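Local coordinates for protein type III Pentaketide Synthase (Neurospora crassa, PDB 3EUO) that probably transfers acyl groups to build pentaketides, as a type III polyketide synthase of the chalcone and stilbene synthase family, at residues Y12-L17 / Q50-N56; L172-T178 / F201-A207; A294-G298 / N329-I335. One frame throughout, in Å; residues are numbered along the deposited sequence.

The three contacts come in series along the chain, each closing before the next opens. Contact 1 is a small two-stranded sheet beside the large mixed sheet. Contact 2 joins strands 168-175 and 204-211 of that large sheet, and contact 3 starts from its strand 292-295. Centres of contacts 1 and 2 lie about 11 Å apart, those of 2 and 3 about 9 Å, and those of 1 and 3 about 16 Å. S52 O probably hydrogen-bonds D203 N, and S53 OG lies close to T178 OG1. E175 probably hydrogen-bonds S332, and S206 A333. Contact 2 thus connects the outer pair to the probable active site in contact 3, across the two family regions.

Contact 1 (Y12-L17 / Q50-N56); sequences YPPYSL and QRSSIGN
Y15, S16 and L17 pair with S53, S52 and R51 in a two-stranded antiparallel sheet, separate from the large sheet. The strand directions differ by 141°, so the pair is clearly twisted. Y15-S53 and L17-R51 are hydrogen-bonded pairs, and S16-S52 is the non-hydrogen-bonded pair between them. At the L17 end the bonds are short, with L17 N 2.8 Å from R51 O. At the other end Y15 N lies 3.2 Å from S53 O, but S53 N lies 2.9 Å from Y15 O. L17 forks over the second strand: CD1 meets S53 CB at 3.5 Å, while CD2 faces G55 O and N56 CA. On the same face, the Y15 ring lies over the G55-N56 peptide, with G55 C 3.6 Å above the ring plane near the rim. S53 OG is anti to its own N (chi1 -179°), which turns it to donate to G55 O at 2.9 Å. S53 OG also lies within bonding distance of T178 OG1. On the S16 and S52 face, one water donates to P13 O and Y15 O and accepts from S52 OG. A second water joins S52 OG to S16 OG, and S52 OG also bonds H327. P13 packs its CB against S53 O at 3.3 Å. The arrangement is a short antiparallel pair that closes the excursion through helices 20-29 and 34-42, at the margin of the thiolase-like fold.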
ATOM      1  N   TYR A  12      19.794  11.326   2.568  1.00 15.92           N
ATOM      2  CA  TYR A  12      20.483  10.164   3.093  1.00 15.80           C
ATOM      3  C   TYR A  12      20.727  10.375   4.585  1.00 15.88           C
ATOM      4  O   TYR A  12      20.828  11.522   5.039  1.00 15.97           O
ATOM      5  CB  TYR A  12      21.806   9.944   2.345  1.00 15.78           C
ATOM      6  CG  TYR A  12      21.641   9.339   0.963  1.00 15.90           C
ATOM      7  CD1 TYR A  12      21.394   7.974   0.802  1.00 14.92           C
ATOM      8  CD2 TYR A  12      21.740  10.133  -0.191  1.00 15.86           C
ATOM      9  CE1 TYR A  12      21.247   7.406  -0.478  1.00 16.34           C
ATOM     10  CE2 TYR A  12      21.597   9.575  -1.467  1.00 15.76           C
ATOM     11  CZ  TYR A  12      21.346   8.215  -1.605  1.00 16.10           C
ATOM     12  OH  TYR A  12      21.196   7.658  -2.866  1.00 16.32           O
ATOM     13  N   PRO A  13      20.801   9.280   5.360  1.00 16.19           N
ATOM     14  CA  PRO A  13      21.138   9.369   6.780  1.00 16.68           C
ATOM     15  C   PRO A  13      22.603   9.772   7.008  1.00 17.42           C
ATOM     16  O   PRO A  13      23.362   9.885   6.035  1.00 17.22           O
ATOM     17  CB  PRO A  13      20.855   7.956   7.297  1.00 16.43           C
ATOM     18  CG  PRO A  13      20.976   7.083   6.092  1.00 16.66           C
ATOM     19  CD  PRO A  13      20.540   7.891   4.936  1.00 16.30           C
ATOM     20  N   PRO A  14      22.993  10.005   8.279  1.00 18.00           N
ATOM     21  CA  PRO A  14      24.317  10.545   8.630  1.00 18.85           C
ATOM     22  C   PRO A  14      25.518   9.655   8.311  1.00 19.09           C
ATOM     23  O   PRO A  14      26.617  10.179   8.102  1.00 19.56           O
ATOM     24  CB  PRO A  14      24.232  10.719  10.152  1.00 18.77           C
ATOM     25  CG  PRO A  14      22.775  10.739  10.470  1.00 19.06           C
ATOM     26  CD  PRO A  14      22.168   9.799   9.481  1.00 18.57           C
ATOM     27  N   TYR A  15      25.326   8.336   8.296  1.00 18.98           N
ATOM     28  CA  TYR A  15      26.455   7.400   8.275  1.00 19.29           C
ATOM     29  C   TYR A  15      26.713   6.796   6.897  1.00 19.00           C
ATOM     30  O   TYR A  15      25.786   6.581   6.110  1.00 18.56           O
ATOM     31  CB  TYR A  15      26.276   6.298   9.328  1.00 19.91           C
ATOM     32  CG  TYR A  15      26.138   6.821  10.741  1.00 21.00           C
ATOM     33  CD1 TYR A  15      27.254   6.943  11.575  1.00 21.78           C
ATOM     34  CD2 TYR A  15      24.892   7.206  11.245  1.00 21.87           C
ATOM     35  CE1 TYR A  15      27.127   7.427  12.874  1.00 21.97           C
ATOM     36  CE2 TYR A  15      24.758   7.694  12.547  1.00 22.58           C
ATOM     37  CZ  TYR A  15      25.880   7.797  13.353  1.00 21.87           C
ATOM     38  OH  TYR A  15      25.748   8.279  14.640  1.00 23.09           O
ATOM     39  N   SER A  16      27.988   6.533   6.622  1.00 18.57           N
ATOM     40  CA  SER A  16      28.406   5.910   5.372  1.00 18.66           C
ATOM     41  C   SER A  16      29.330   4.759   5.713  1.00 18.54           C
ATOM     42  O   SER A  16      30.403   4.965   6.293  1.00 19.13           O
ATOM     43  CB  SER A  16      29.113   6.921   4.466  1.00 19.11           C
ATOM     44  OG  SER A  16      28.191   7.842   3.900  1.00 20.47           O
ATOM     45  N   LEU A  17      28.901   3.550   5.368  1.00 17.61           N
ATOM     46  CA  LEU A  17      29.584   2.331   5.780  1.00 16.92           C
ATOM     47  C   LEU A  17      30.362   1.685   4.652  1.00 16.61           C
ATOM     48  O   LEU A  17      29.805   1.372   3.597  1.00 15.08           O
ATOM     49  CB  LEU A  17      28.584   1.322   6.333  1.00 17.18           C
ATOM     50  CG  LEU A  17      27.610   1.796   7.418  1.00 17.51           C
ATOM     51  CD1 LEU A  17      26.610   0.684   7.736  1.00 18.71           C
ATOM     52  CD2 LEU A  17      28.346   2.248   8.675  1.00 18.92           C
ATOM     53  N   GLN A  50      30.607   2.616  -0.546  1.00 16.23           N
ATOM     54  CA  GLN A  50      29.984   2.949   0.733  1.00 16.44           C
ATOM     55  C   GLN A  50      28.477   2.803   0.654  1.00 15.84           C
ATOM     56  O   GLN A  50      27.881   3.099  -0.377  1.00 15.10           O
ATOM     57  CB  GLN A  50      30.312   4.385   1.137  1.00 17.32           C
ATOM     58  CG  GLN A  50      31.749   4.592   1.587  1.00 20.58           C
ATOM     59  CD  GLN A  50      31.934   5.885   2.334  1.00 25.65           C
ATOM     60  OE1 GLN A  50      31.552   6.959   1.855  1.00 27.72           O
ATOM     61  NE2 GLN A  50      32.526   5.798   3.521  1.00 27.39           N
ATOM     62  N   ARG A  51      27.877   2.345   1.751  1.00 15.34           N
ATOM     63  CA  ARG A  51      26.421   2.264   1.867  1.00 14.85           C
ATOM     64  C   ARG A  51      25.935   3.249   2.925  1.00 14.67           C
ATOM     65  O   ARG A  51      26.507   3.351   4.008  1.00 14.75           O
ATOM     66  CB  ARG A  51      25.962   0.853   2.236  1.00 14.75           C
ATOM     67  CG  ARG A  51      26.208  -0.222   1.185  1.00 14.48           C
ATOM     68  CD  ARG A  51      25.798  -1.612   1.705  1.00 15.23           C
ATOM     69  NE  ARG A  51      26.511  -1.969   2.932  1.00 14.86           N
ATOM     70  CZ  ARG A  51      25.977  -1.982   4.154  1.00 16.50           C
ATOM     71  NH1 ARG A  51      24.692  -1.670   4.346  1.00 16.17           N
ATOM     72  NH2 ARG A  51      26.733  -2.306   5.198  1.00 15.55           N
ATOM     73  N   SER A  52      24.876   3.977   2.602  1.00 14.86           N
ATOM     74  CA  SER A  52      24.288   4.938   3.523  1.00 15.13           C
ATOM     75  C   SER A  52      23.483   4.203   4.589  1.00 15.07           C
ATOM     76  O   SER A  52      22.762   3.261   4.273  1.00 15.31           O
ATOM     77  CB  SER A  52      23.396   5.904   2.753  1.00 15.60           C
ATOM     78  OG  SER A  52      24.195   6.784   1.963  1.00 17.86           O
ATOM     79  N   SER A  53      23.617   4.637   5.842  1.00 14.85           N
ATOM     80  CA  SER A  53      22.949   3.974   6.969  1.00 14.51           C
ATOM     81  C   SER A  53      22.525   4.934   8.071  1.00 14.47           C
ATOM     82  O   SER A  53      23.202   5.934   8.346  1.00 13.94           O
ATOM     83  CB  SER A  53      23.855   2.891   7.556  1.00 14.57           C
ATOM     84  OG  SER A  53      23.239   2.219   8.639  1.00 15.32           O
ATOM     85  N   ILE A  54      21.403   4.609   8.709  1.00 14.64           N
ATOM     86  CA  ILE A  54      20.935   5.340   9.889  1.00 14.69           C
ATOM     87  C   ILE A  54      21.894   5.212  11.076  1.00 15.05           C
ATOM     88  O   ILE A  54      21.828   6.002  12.018  1.00 14.77           O
ATOM     89  CB  ILE A  54      19.516   4.900  10.331  1.00 15.01           C
ATOM     90  CG1 ILE A  54      19.475   3.402  10.666  1.00 15.13           C
ATOM     91  CG2 ILE A  54      18.483   5.276   9.284  1.00 13.55           C
ATOM     92  CD1 ILE A  54      19.691   3.086  12.144  1.00 17.55           C
ATOM     93  N   GLY A  55      22.772   4.215  11.031  1.00 15.83           N
ATOM     94  CA  GLY A  55      23.712   3.990  12.132  1.00 16.76           C
ATOM     95  C   GLY A  55      25.064   3.448  11.710  1.00 17.46           C
ATOM     96  O   GLY A  55      25.296   3.123  10.543  1.00 17.37           O
ATOM     97  N   ASN A  56      25.973   3.364  12.675  1.00 18.31           N
ATOM     98  CA  ASN A  56      27.234   2.682  12.464  1.00 18.68           C
ATOM     99  C   ASN A  56      27.179   1.308  13.142  1.00 18.74           C
ATOM    100  O   ASN A  56      26.206   1.008  13.837  1.00 18.63           O
ATOM    101  CB  ASN A  56      28.410   3.546  12.952  1.00 19.28           C
ATOM    102  CG  ASN A  56      28.383   3.799  14.446  1.00 19.77           C
ATOM    103  OD1 ASN A  56      27.864   2.996  15.224  1.00 20.00           O
ATOM    104  ND2 ASN A  56      28.962   4.925  14.858  1.00 21.28           N
TER
HETATM  105  O   HOH W   1      24.606   8.486   4.290  1.00 24.59           O
HETATM  106  O   HOH W   2      27.128   6.447   1.887  1.00 21.65           O
HETATM  107  O   HOH W   3      29.355  -1.155   2.633  1.00 21.66           O

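Contact 2 (L172-T178 / F201-A207)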
ATOM      1  N   LEU A 172       6.725   9.859  -2.518  1.00 11.28           N
ATOM      2  CA  LEU A 172       7.739   9.659  -1.485  1.00 11.08           C
ATOM      3  C   LEU A 172       8.160   8.199  -1.329  1.00 10.98           C
ATOM      4  O   LEU A 172       7.316   7.312  -1.287  1.00 11.14           O
ATOM      5  CB  LEU A 172       7.221  10.202  -0.137  1.00 11.11           C
ATOM      6  CG  LEU A 172       8.066   9.993   1.136  1.00 11.63           C
ATOM      7  CD1 LEU A 172       9.347  10.818   1.095  1.00 11.74           C
ATOM      8  CD2 LEU A 172       7.248  10.313   2.397  1.00 11.20           C
ATOM      9  N   ALA A 173       9.467   7.970  -1.230  1.00 10.87           N
ATOM     10  CA  ALA A 173       9.998   6.641  -0.905  1.00 10.78           C
ATOM     11  C   ALA A 173      10.926   6.730   0.291  1.00 11.43           C
ATOM     12  O   ALA A 173      11.788   7.614   0.358  1.00 11.61           O
ATOM     13  CB  ALA A 173      10.725   6.048  -2.093  1.00 11.34           C
ATOM     14  N   LEU A 174      10.734   5.828   1.246  1.00 11.01           N
ATOM     15  CA  LEU A 174      11.625   5.734   2.393  1.00 10.80           C
ATOM     16  C   LEU A 174      11.946   4.271   2.649  1.00 10.95           C
ATOM     17  O   LEU A 174      11.041   3.438   2.755  1.00 10.65           O
ATOM     18  CB  LEU A 174      10.974   6.380   3.624  1.00 10.62           C
ATOM     19  CG  LEU A 174      11.570   6.110   5.013  1.00 10.79           C
ATOM     20  CD1 LEU A 174      12.993   6.665   5.158  1.00 11.48           C
ATOM     21  CD2 LEU A 174      10.661   6.689   6.089  1.00 10.76           C
ATOM     22  N   GLU A 175      13.236   3.963   2.759  1.00 11.13           N
ATOM     23  CA  GLU A 175      13.660   2.600   3.071  1.00 11.23           C
ATOM     24  C   GLU A 175      14.749   2.633   4.125  1.00 11.28           C
ATOM     25  O   GLU A 175      15.678   3.435   4.038  1.00 11.13           O
ATOM     26  CB  GLU A 175      14.158   1.851   1.824  1.00 11.15           C
ATOM     27  CG  GLU A 175      13.164   1.802   0.653  1.00 12.52           C
ATOM     28  CD  GLU A 175      11.976   0.867   0.864  1.00 13.71           C
ATOM     29  OE1 GLU A 175      11.819   0.262   1.952  1.00 12.37           O
ATOM     30  OE2 GLU A 175      11.175   0.738  -0.089  1.00 12.50           O
ATOM     31  N   VAL A 176      14.582   1.801   5.145  1.00 11.10           N
ATOM     32  CA  VAL A 176      15.622   1.565   6.148  1.00 11.59           C
ATOM     33  C   VAL A 176      15.885   0.061   6.150  1.00 11.82           C
ATOM     34  O   VAL A 176      15.150  -0.714   6.773  1.00 12.47           O
ATOM     35  CB  VAL A 176      15.208   2.048   7.560  1.00 11.50           C
ATOM     36  CG1 VAL A 176      16.329   1.774   8.574  1.00 12.73           C
ATOM     37  CG2 VAL A 176      14.857   3.543   7.544  1.00 11.77           C
ATOM     38  N   SER A 177      16.922  -0.347   5.429  1.00 12.09           N
ATOM     39  CA  SER A 177      17.237  -1.759   5.257  1.00 12.73           C
ATOM     40  C   SER A 177      18.404  -2.222   6.128  1.00 12.75           C
ATOM     41  O   SER A 177      18.505  -3.409   6.448  1.00 12.94           O
ATOM     42  CB  SER A 177      17.582  -2.030   3.795  1.00 13.30           C
ATOM     43  OG  SER A 177      18.736  -1.297   3.427  1.00 13.88           O
ATOM     44  N   THR A 178      19.294  -1.301   6.492  1.00 12.89           N
ATOM     45  CA  THR A 178      20.558  -1.693   7.147  1.00 13.50           C
ATOM     46  C   THR A 178      20.364  -2.285   8.532  1.00 13.81           C
ATOM     47  O   THR A 178      21.211  -3.048   9.008  1.00 14.21           O
ATOM     48  CB  THR A 178      21.581  -0.536   7.243  1.00 13.62           C
ATOM     49  OG1 THR A 178      21.035   0.520   8.039  1.00 13.97           O
ATOM     50  CG2 THR A 178      21.961  -0.025   5.858  1.00 13.58           C
ATOM     51  N   PHE A 201      22.258  -3.498   0.285  1.00 13.06           N
ATOM     52  CA  PHE A 201      21.187  -2.565   0.649  1.00 12.84           C
ATOM     53  C   PHE A 201      21.561  -1.469   1.639  1.00 12.53           C
ATOM     54  O   PHE A 201      22.331  -1.682   2.577  1.00 12.00           O
ATOM     55  CB  PHE A 201      19.937  -3.325   1.102  1.00 12.61           C
ATOM     56  CG  PHE A 201      19.202  -3.974  -0.028  1.00 13.39           C
ATOM     57  CD1 PHE A 201      18.370  -3.219  -0.854  1.00 14.44           C
ATOM     58  CD2 PHE A 201      19.351  -5.338  -0.280  1.00 14.46           C
ATOM     59  CE1 PHE A 201      17.680  -3.818  -1.915  1.00 15.65           C
ATOM     60  CE2 PHE A 201      18.668  -5.950  -1.342  1.00 16.03           C
ATOM     61  CZ  PHE A 201      17.835  -5.188  -2.158  1.00 14.41           C
ATOM     62  N   SER A 202      20.983  -0.294   1.401  1.00 12.41           N
ATOM     63  CA  SER A 202      21.247   0.908   2.177  1.00 12.66           C
ATOM     64  C   SER A 202      19.952   1.673   2.493  1.00 13.11           C
ATOM     65  O   SER A 202      18.855   1.271   2.067  1.00 13.48           O
ATOM     66  CB  SER A 202      22.224   1.807   1.405  1.00 12.40           C
ATOM     67  OG  SER A 202      21.681   2.184   0.144  1.00 13.46           O
ATOM     68  N   ASP A 203      20.098   2.784   3.216  1.00 12.92           N
ATOM     69  CA  ASP A 203      18.980   3.568   3.742  1.00 13.38           C
ATOM     70  C   ASP A 203      18.926   4.930   3.055  1.00 13.57           C
ATOM     71  O   ASP A 203      19.966   5.548   2.812  1.00 13.71           O
ATOM     72  CB  ASP A 203      19.125   3.786   5.257  1.00 13.39           C
ATOM     73  CG  ASP A 203      19.343   2.491   6.027  1.00 14.02           C
ATOM     74  OD1 ASP A 203      18.977   1.413   5.514  1.00 14.02           O
ATOM     75  OD2 ASP A 203      19.884   2.558   7.151  1.00 13.06           O
ATOM     76  N   CYS A 204      17.713   5.389   2.757  1.00 13.65           N
ATOM     77  CA  CYS A 204      17.518   6.665   2.074  1.00 13.42           C
ATOM     78  C   CYS A 204      16.054   7.055   2.061  1.00 13.39           C
ATOM     79  O   CYS A 204      15.173   6.200   2.138  1.00 13.23           O
ATOM     80  CB  CYS A 204      18.002   6.578   0.620  1.00 13.73           C
ATOM     81  SG  CYS A 204      17.987   8.152  -0.295  1.00 15.67           S
ATOM     82  N   ALA A 205      15.798   8.354   1.942  1.00 12.98           N
ATOM     83  CA  ALA A 205      14.460   8.814   1.577  1.00 12.63           C
ATOM     84  C   ALA A 205      14.596   9.775   0.423  1.00 12.92           C
ATOM     85  O   ALA A 205      15.555  10.538   0.355  1.00 13.10           O
ATOM     86  CB  ALA A 205      13.760   9.475   2.749  1.00 12.90           C
ATOM     87  N   SER A 206      13.641   9.725  -0.497  1.00 12.87           N
ATOM     88  CA  SER A 206      13.653  10.621  -1.638  1.00 13.24           C
ATOM     89  C   SER A 206      12.228  10.943  -2.027  1.00 12.97           C
ATOM     90  O   SER A 206      11.322  10.144  -1.805  1.00 12.34           O
ATOM     91  CB  SER A 206      14.389   9.991  -2.812  1.00 13.00           C
ATOM     92  OG  SER A 206      13.785   8.772  -3.187  1.00 13.83           O
ATOM     93  N   ALA A 207      12.034  12.125  -2.603  1.00 13.22           N
ATOM     94  CA  ALA A 207      10.695  12.585  -2.950  1.00 13.03           C
ATOM     95  C   ALA A 207      10.708  13.431  -4.206  1.00 13.34           C
ATOM     96  O   ALA A 207      11.715  14.065  -4.528  1.00 13.37           O
ATOM     97  CB  ALA A 207      10.090  13.372  -1.787  1.00 13.37           C
TER
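D203 has CG anti to its carbonyl carbon (chi1 -53°), and T178 has OG1 between its N and carbonyl carbon (chi1 62°). These torsions set the carboxylate against the turn that follows strand 168-175. D203 OD1 accepts two backbone N-H groups. S177 N, at 2.7 Å from OD1, comes from above the carboxylate plane. T178 N, at 2.9 Å from OD1, uses the syn lone pair. T178 OG1 donates to D203 OD2 at 2.5 Å on the syn side, and OD2 also receives I54 N. Bonds at both oxygens therefore fix the rotation of the carboxylate. S177 OG lies 2.9 Å from S202 O, a weak bond whose proton could also turn to D203 OD1. With a leucine in place of D203, S177 N, T178 N and I54 N would probably lose their acceptors, and the T178 hydroxyl would lose its carboxylate partner. Before the turn, strand 172-175 runs almost exactly antiparallel to strand 204-207. A173-S206 and E175-C204 are hydrogen-bonded pairs, and A173 N meets S206 O at 2.9 Å. L172-A207 and L174-A205 are the non-hydrogen-bonded pairs. On their face each leucine bends a methyl over the opposite alanine, with L174 CD1 3.8 Å from A205 CB. On the other face E175 sends its carboxylate to S332, T112 and C111, and S206 OG bonds A333 O. Helix 70-96 packs on the leucine face, with F77 on L174 and V176, and L84 on A205. Helix 119-127 adds Y119 and V123 there. Within the large sheet, strand 105-109 flanks 168-175, and strand 4-11 flanks 204-211.

Contact 3 (A294-G298 / N329-I335)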
ATOM      1  N   ALA A 294      18.151   6.679 -16.501  1.00 16.45           N
ATOM      2  CA  ALA A 294      18.080   6.683 -15.052  1.00 16.08           C
ATOM      3  C   ALA A 294      17.667   5.271 -14.625  1.00 16.13           C
ATOM      4  O   ALA A 294      16.477   4.980 -14.472  1.00 15.59           O
ATOM      5  CB  ALA A 294      17.057   7.716 -14.576  1.00 16.44           C
ATOM      6  N   MET A 295      18.654   4.391 -14.468  1.00 16.07           N
ATOM      7  CA  MET A 295      18.393   3.011 -14.062  1.00 16.34           C
ATOM      8  C   MET A 295      18.464   2.871 -12.550  1.00 16.22           C
ATOM      9  O   MET A 295      19.342   3.455 -11.917  1.00 16.23           O
ATOM     10  CB  MET A 295      19.428   2.072 -14.691  1.00 16.83           C
ATOM     11  CG  MET A 295      19.229   0.591 -14.363  1.00 19.09           C
ATOM     12  SD  MET A 295      17.873  -0.172 -15.285  1.00 26.15           S
ATOM     13  CE  MET A 295      18.239   0.494 -16.913  1.00 18.47           C
ATOM     14  N   HIS A 296      17.551   2.094 -11.971  1.00 15.89           N
ATOM     15  CA  HIS A 296      17.699   1.712 -10.575  1.00 16.38           C
ATOM     16  C   HIS A 296      18.826   0.685 -10.498  1.00 16.32           C
ATOM     17  O   HIS A 296      18.742  -0.376 -11.129  1.00 16.21           O
ATOM     18  CB  HIS A 296      16.419   1.114  -9.989  1.00 16.39           C
ATOM     19  CG  HIS A 296      16.599   0.607  -8.592  1.00 17.87           C
ATOM     20  ND1 HIS A 296      16.535  -0.730  -8.263  1.00 19.68           N
ATOM     21  CD2 HIS A 296      16.899   1.262  -7.447  1.00 17.48           C
ATOM     22  CE1 HIS A 296      16.764  -0.874  -6.969  1.00 18.06           C
ATOM     23  NE2 HIS A 296      16.982   0.322  -6.451  1.00 19.53           N
ATOM     24  N   PRO A 297      19.886   0.998  -9.734  1.00 16.78           N
ATOM     25  CA  PRO A 297      21.040   0.108  -9.688  1.00 17.16           C
ATOM     26  C   PRO A 297      20.840  -1.005  -8.658  1.00 17.83           C
ATOM     27  O   PRO A 297      21.431  -0.965  -7.570  1.00 17.63           O
ATOM     28  CB  PRO A 297      22.175   1.047  -9.296  1.00 16.98           C
ATOM     29  CG  PRO A 297      21.513   2.091  -8.421  1.00 17.31           C
ATOM     30  CD  PRO A 297      20.070   2.194  -8.887  1.00 16.71           C
ATOM     31  N   GLY A 298      19.997  -1.977  -9.007  1.00 18.27           N
ATOM     32  CA  GLY A 298      19.657  -3.087  -8.115  1.00 19.60           C
ATOM     33  C   GLY A 298      20.868  -3.922  -7.735  1.00 20.23           C
ATOM     34  O   GLY A 298      20.938  -4.453  -6.625  1.00 20.88           O
ATOM     35  N   ASN A 329      22.365   0.317  -2.822  1.00 12.58           N
ATOM     36  CA  ASN A 329      20.996   0.137  -3.304  1.00 12.67           C
ATOM     37  C   ASN A 329      20.012   0.463  -2.178  1.00 12.75           C
ATOM     38  O   ASN A 329      19.854  -0.319  -1.241  1.00 12.55           O
ATOM     39  CB  ASN A 329      20.828  -1.314  -3.805  1.00 12.41           C
ATOM     40  CG  ASN A 329      19.395  -1.665  -4.205  1.00 13.66           C
ATOM     41  OD1 ASN A 329      18.470  -0.879  -4.037  1.00 15.52           O
ATOM     42  ND2 ASN A 329      19.214  -2.880  -4.723  1.00 13.77           N
ATOM     43  N   SER A 330      19.349   1.617  -2.278  1.00 12.99           N
ATOM     44  CA  SER A 330      18.408   2.064  -1.243  1.00 13.00           C
ATOM     45  C   SER A 330      16.969   1.667  -1.582  1.00 13.26           C
ATOM     46  O   SER A 330      16.024   2.368  -1.212  1.00 12.76           O
ATOM     47  CB  SER A 330      18.508   3.584  -1.031  1.00 13.29           C
ATOM     48  OG  SER A 330      19.832   3.970  -0.702  1.00 14.23           O
ATOM     49  N   SER A 331      16.824   0.532  -2.273  1.00 13.02           N
ATOM     50  CA  SER A 331      15.521   0.003  -2.688  1.00 13.04           C
ATOM     51  C   SER A 331      14.681   1.088  -3.393  1.00 12.81           C
ATOM     52  O   SER A 331      15.201   1.788  -4.265  1.00 12.86           O
ATOM     53  CB  SER A 331      14.811  -0.656  -1.498  1.00 13.04           C
ATOM     54  OG  SER A 331      13.563  -1.210  -1.871  1.00 12.77           O
ATOM     55  N   SER A 332      13.416   1.261  -3.008  1.00 12.66           N
ATOM     56  CA  SER A 332      12.515   2.175  -3.722  1.00 12.82           C
ATOM     57  C   SER A 332      12.955   3.647  -3.730  1.00 12.69           C
ATOM     58  O   SER A 332      12.509   4.418  -4.581  1.00 12.65           O
ATOM     59  CB  SER A 332      11.090   2.084  -3.158  1.00 13.17           C
ATOM     60  OG  SER A 332      11.027   2.664  -1.865  1.00 13.78           O
ATOM     61  N   ALA A 333      13.813   4.024  -2.780  1.00 12.40           N
ATOM     62  CA  ALA A 333      14.255   5.422  -2.642  1.00 12.64           C
ATOM     63  C   ALA A 333      15.363   5.819  -3.623  1.00 12.86           C
ATOM     64  O   ALA A 333      15.649   7.008  -3.796  1.00 12.45           O
ATOM     65  CB  ALA A 333      14.692   5.702  -1.199  1.00 12.84           C
ATOM     66  N   THR A 334      15.979   4.836  -4.275  1.00 12.96           N
ATOM     67  CA  THR A 334      17.161   5.118  -5.086  1.00 13.73           C
ATOM     68  C   THR A 334      16.838   5.860  -6.379  1.00 13.41           C
ATOM     69  O   THR A 334      17.610   6.724  -6.804  1.00 13.34           O
ATOM     70  CB  THR A 334      17.952   3.843  -5.441  1.00 14.14           C
ATOM     71  OG1 THR A 334      18.089   3.024  -4.277  1.00 15.26           O
ATOM     72  CG2 THR A 334      19.342   4.206  -5.959  1.00 14.93           C
ATOM     73  N   ILE A 335      15.717   5.518  -7.005  1.00 13.36           N
ATOM     74  CA  ILE A 335      15.425   6.063  -8.331  1.00 13.10           C
ATOM     75  C   ILE A 335      15.268   7.583  -8.327  1.00 13.05           C
ATOM     76  O   ILE A 335      15.776   8.248  -9.234  1.00 12.78           O
ATOM     77  CB  ILE A 335      14.258   5.338  -9.078  1.00 13.37           C
ATOM     78  CG1 ILE A 335      14.198   5.754 -10.558  1.00 13.90           C
ATOM     79  CG2 ILE A 335      12.913   5.586  -8.400  1.00 12.63           C
ATOM     80  CD1 ILE A 335      15.504   5.560 -11.328  1.00 13.86           C
TER
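The H296 imidazole meets N329 and T334 at its edge. T334 CB lies in the ring plane, 3.4 Å from H296 CD2. N329 OD1 also sits near that plane, 3.1 Å from H296 NE2, in a weak hydrogen bond. The amide of N329 is turned across the ring, their planes 73° apart. H296 keeps CG anti to its backbone N (chi1 175°), which carries the ring toward the second segment. The same N329 OD1 accepts from S331 N at 2.8 Å, closing an Asx turn. The amide nitrogen is held too: N329 ND2 gives a weak bond to G298 O at 3.0 Å and bonds the 3-sulfinoalanine at position 143. From the helix side, T334 OG1 and N both bond S331 O, from the same face of that carbonyl. T334 CG2 packs against the P297 ring, 3.6 Å from P297 CD. P297 is the centre of an inverse gamma turn, in which G298 N meets H296 O weakly. Further back, I335 pushes CD1 against the A294 carbonyl, 3.3 Å from A294 O. The contact thus joins the end of strand 292-295 to helix 334-342 and the loop before it. A histidine and an asparagine meeting beside an oxidised cysteine are consistent with the Cys-His-Asn catalytic triad of chalcone synthase-like enzymes.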